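Local coordinates for DUF3829 family protein (Bacteroides vulgatus, PDB 4YJW), which is of unknown function but folds as an all-alpha protein that is probably exported as a lipoprotein of the cell envelope, at residues A[13-18]-A[153-158]. Sequence-based numbering, arbitrary orientation.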
ATOM      1  N   GLU A  13       6.195  16.654 -23.570  1.00 35.89           N
ATOM      2  CA  GLU A  13       5.128  15.654 -23.466  0.50 34.28           C
ATOM      3  C   GLU A  13       5.476  14.634 -22.378  1.00 36.37           C
ATOM      4  O   GLU A  13       4.595  14.261 -21.607  1.00 31.96           O
ATOM      5  CB  GLU A  13       4.800  14.977 -24.811  0.50 36.17           C
ATOM      6  CG  GLU A  13       5.912  14.182 -25.475  0.50 45.77           C
ATOM      7  CD  GLU A  13       5.483  13.401 -26.703  0.50 60.11           C
ATOM      8  OE1 GLU A  13       4.823  13.990 -27.592  0.50 57.03           O
ATOM      9  OE2 GLU A  13       5.830  12.201 -26.790  0.50 46.71           O
ATOM     10  N   ASN A  14       6.775  14.243 -22.259  1.00 34.28           N
ATOM     11  CA  ASN A  14       7.250  13.307 -21.220  1.00 33.23           C
ATOM     12  C   ASN A  14       7.063  13.905 -19.817  1.00 32.17           C
ATOM     13  O   ASN A  14       6.649  13.200 -18.884  1.00 29.25           O
ATOM     14  CB  ASN A  14       8.725  12.940 -21.451  1.00 37.69           C
ATOM     15  CG  ASN A  14       8.939  11.806 -22.428  1.00 57.60           C
ATOM     16  OD1 ASN A  14       7.997  11.247 -23.003  1.00 50.72           O
ATOM     17  ND2 ASN A  14      10.191  11.410 -22.602  1.00 50.66           N
ATOM     18  N   ALA A  15       7.317  15.215 -19.690  1.00 28.43           N
ATOM     19  CA  ALA A  15       7.150  15.961 -18.446  1.00 27.63           C
ATOM     20  C   ALA A  15       5.677  16.030 -18.050  1.00 28.48           C
ATOM     21  O   ALA A  15       5.368  15.908 -16.867  1.00 26.33           O
ATOM     22  CB  ALA A  15       7.732  17.360 -18.578  1.00 28.69           C
ATOM     23  N   ASN A  16       4.760  16.180 -19.037  1.00 24.32           N
ATOM     24  CA  ASN A  16       3.328  16.203 -18.740  1.00 23.50           C
ATOM     25  C   ASN A  16       2.874  14.856 -18.206  1.00 24.04           C
ATOM     26  O   ASN A  16       2.006  14.813 -17.330  1.00 23.13           O
ATOM     27  CB  ASN A  16       2.510  16.586 -19.969  1.00 24.20           C
ATOM     28  CG  ASN A  16       2.538  18.062 -20.261  1.00 44.63           C
ATOM     29  OD1 ASN A  16       2.491  18.906 -19.348  1.00 31.41           O
ATOM     30  ND2 ASN A  16       2.585  18.404 -21.549  1.00 35.74           N
ATOM     31  N   GLU A  17       3.461  13.761 -18.719  1.00 20.48           N
ATOM     32  CA  GLU A  17       3.124  12.409 -18.258  1.00 19.04           C
ATOM     33  C   GLU A  17       3.673  12.202 -16.856  1.00 19.70           C
ATOM     34  O   GLU A  17       3.013  11.570 -16.039  1.00 16.90           O
ATOM     35  CB  GLU A  17       3.633  11.308 -19.218  1.00 20.76           C
ATOM     36  CG  GLU A  17       2.968  11.332 -20.595  1.00 24.16           C
ATOM     37  CD  GLU A  17       1.449  11.255 -20.570  1.00 29.53           C
ATOM     38  OE1 GLU A  17       0.904  10.316 -19.941  1.00 24.52           O
ATOM     39  OE2 GLU A  17       0.807  12.177 -21.121  1.00 26.89           O
ATOM     40  N   VAL A  18       4.876  12.733 -16.557  1.00 18.94           N
ATOM     41  CA  VAL A  18       5.422  12.630 -15.194  1.00 18.12           C
ATOM     42  C   VAL A  18       4.446  13.307 -14.211  1.00 20.23           C
ATOM     43  O   VAL A  18       4.138  12.726 -13.170  1.00 17.55           O
ATOM     44  CB  VAL A  18       6.852  13.240 -15.100  1.00 22.59           C
ATOM     45  CG1 VAL A  18       7.322  13.345 -13.643  1.00 22.82           C
ATOM     46  CG2 VAL A  18       7.844  12.415 -15.921  1.00 23.71           C
ATOM     47  N   GLU A 153      10.405  17.692  -9.969  1.00 25.82           N
ATOM     48  CA  GLU A 153      11.103  18.981 -10.050  0.50 26.92           C
ATOM     49  C   GLU A 153      11.707  19.137 -11.454  1.00 31.50           C
ATOM     50  O   GLU A 153      11.642  20.216 -12.043  1.00 31.92           O
ATOM     51  CB  GLU A 153      12.171  19.110  -8.945  0.50 29.53           C
ATOM     52  CG  GLU A 153      12.968  20.417  -8.949  0.50 37.55           C
ATOM     53  CD  GLU A 153      12.237  21.731  -9.191  0.50 47.35           C
ATOM     54  OE1 GLU A 153      11.144  21.939  -8.614  0.50 39.70           O
ATOM     55  OE2 GLU A 153      12.789  22.576  -9.929  0.50 34.81           O
ATOM     56  N   GLY A 154      12.240  18.033 -11.992  1.00 28.54           N
ATOM     57  CA  GLY A 154      12.820  17.989 -13.332  1.00 28.83           C
ATOM     58  C   GLY A 154      11.759  18.258 -14.393  1.00 33.14           C
ATOM     59  O   GLY A 154      12.023  18.946 -15.387  1.00 33.02           O
ATOM     60  N   ALA A 155      10.527  17.746 -14.168  1.00 28.87           N
ATOM     61  CA  ALA A 155       9.381  17.931 -15.065  1.00 28.05           C
ATOM     62  C   ALA A 155       8.907  19.386 -15.021  1.00 34.58           C
ATOM     63  O   ALA A 155       8.580  19.965 -16.061  1.00 34.70           O
ATOM     64  CB  ALA A 155       8.245  16.983 -14.680  1.00 27.05           C
ATOM     65  N   LYS A 156       8.905  19.991 -13.825  1.00 33.16           N
ATOM     66  CA  LYS A 156       8.524  21.395 -13.656  1.00 34.25           C
ATOM     67  C   LYS A 156       9.510  22.301 -14.425  1.00 40.78           C
ATOM     68  O   LYS A 156       9.069  23.238 -15.097  1.00 40.61           O
ATOM     69  CB  LYS A 156       8.451  21.766 -12.173  1.00 36.81           C
ATOM     70  CG  LYS A 156       7.226  21.179 -11.477  1.00 40.02           C
ATOM     71  CD  LYS A 156       7.187  21.583 -10.012  1.00 51.63           C
ATOM     72  CE  LYS A 156       6.096  20.878  -9.253  1.00 57.41           C
ATOM     73  NZ  LYS A 156       6.065  21.307  -7.832  1.00 67.05           N
ATOM     74  N   ILE A 157      10.822  21.955 -14.418  1.00 38.13           N
ATOM     75  CA  ILE A 157      11.848  22.686 -15.186  1.00 38.87           C
ATOM     76  C   ILE A 157      11.482  22.659 -16.684  1.00 44.34           C
ATOM     77  O   ILE A 157      11.455  23.713 -17.322  1.00 45.26           O
ATOM     78  CB  ILE A 157      13.275  22.109 -14.946  1.00 42.10           C
ATOM     79  CG1 ILE A 157      13.774  22.397 -13.512  1.00 42.33           C
ATOM     80  CG2 ILE A 157      14.278  22.602 -16.019  1.00 43.04           C
ATOM     81  CD1 ILE A 157      14.963  21.520 -13.075  1.00 44.81           C
ATOM     82  N   THR A 158      11.191  21.459 -17.229  1.00 39.66           N
ATOM     83  CA  THR A 158      10.843  21.288 -18.642  1.00 40.57           C
ATOM     84  C   THR A 158       9.574  22.078 -18.988  1.00 47.42           C
ATOM     85  O   THR A 158       9.537  22.707 -20.048  1.00 47.77           O
ATOM     86  CB  THR A 158      10.704  19.791 -18.990  1.00 44.03           C
ATOM     87  OG1 THR A 158      11.908  19.110 -18.619  1.00 45.56           O
ATOM     88  CG2 THR A 158      10.441  19.546 -20.471  1.00 40.44           C
TER
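A15 and A155 meet methyl to methyl, their CB atoms 3.9 Å apart. Each methyl also rests on the opposing backbone, CB of A15 3.7 Å from O of A155 and CB of A155 3.8 Å from O of A15. With so little side chain between them, the CA atoms of A15 and A155 come within 4.5 Å. V18 and T158 widen this contact by one helical turn each. CG1 of V18, anti to the backbone N (chi1 170°), reaches the methyl of A155 at 3.9 Å, while T158 presents CB and CG2 to the methyl of A15. The pairing illustrates how alanines let helices pack closely within a helical bundle: helices 10-32 and 121-159, the first and last of the chain, run roughly antiparallel here, their local axes 8.7 Å apart at 138°. Behind the apolar surface, OG1 of T158 donates a hydrogen bond to O of G154, 3.2 Å away; that carbonyl also accepts the backbone hydrogen bond from N of T158, the two donors coming from opposite faces of its plane. Around these four residues, L159 packs on A15, I151 on V18 and M19 on A155, with V12 and S11 against T158.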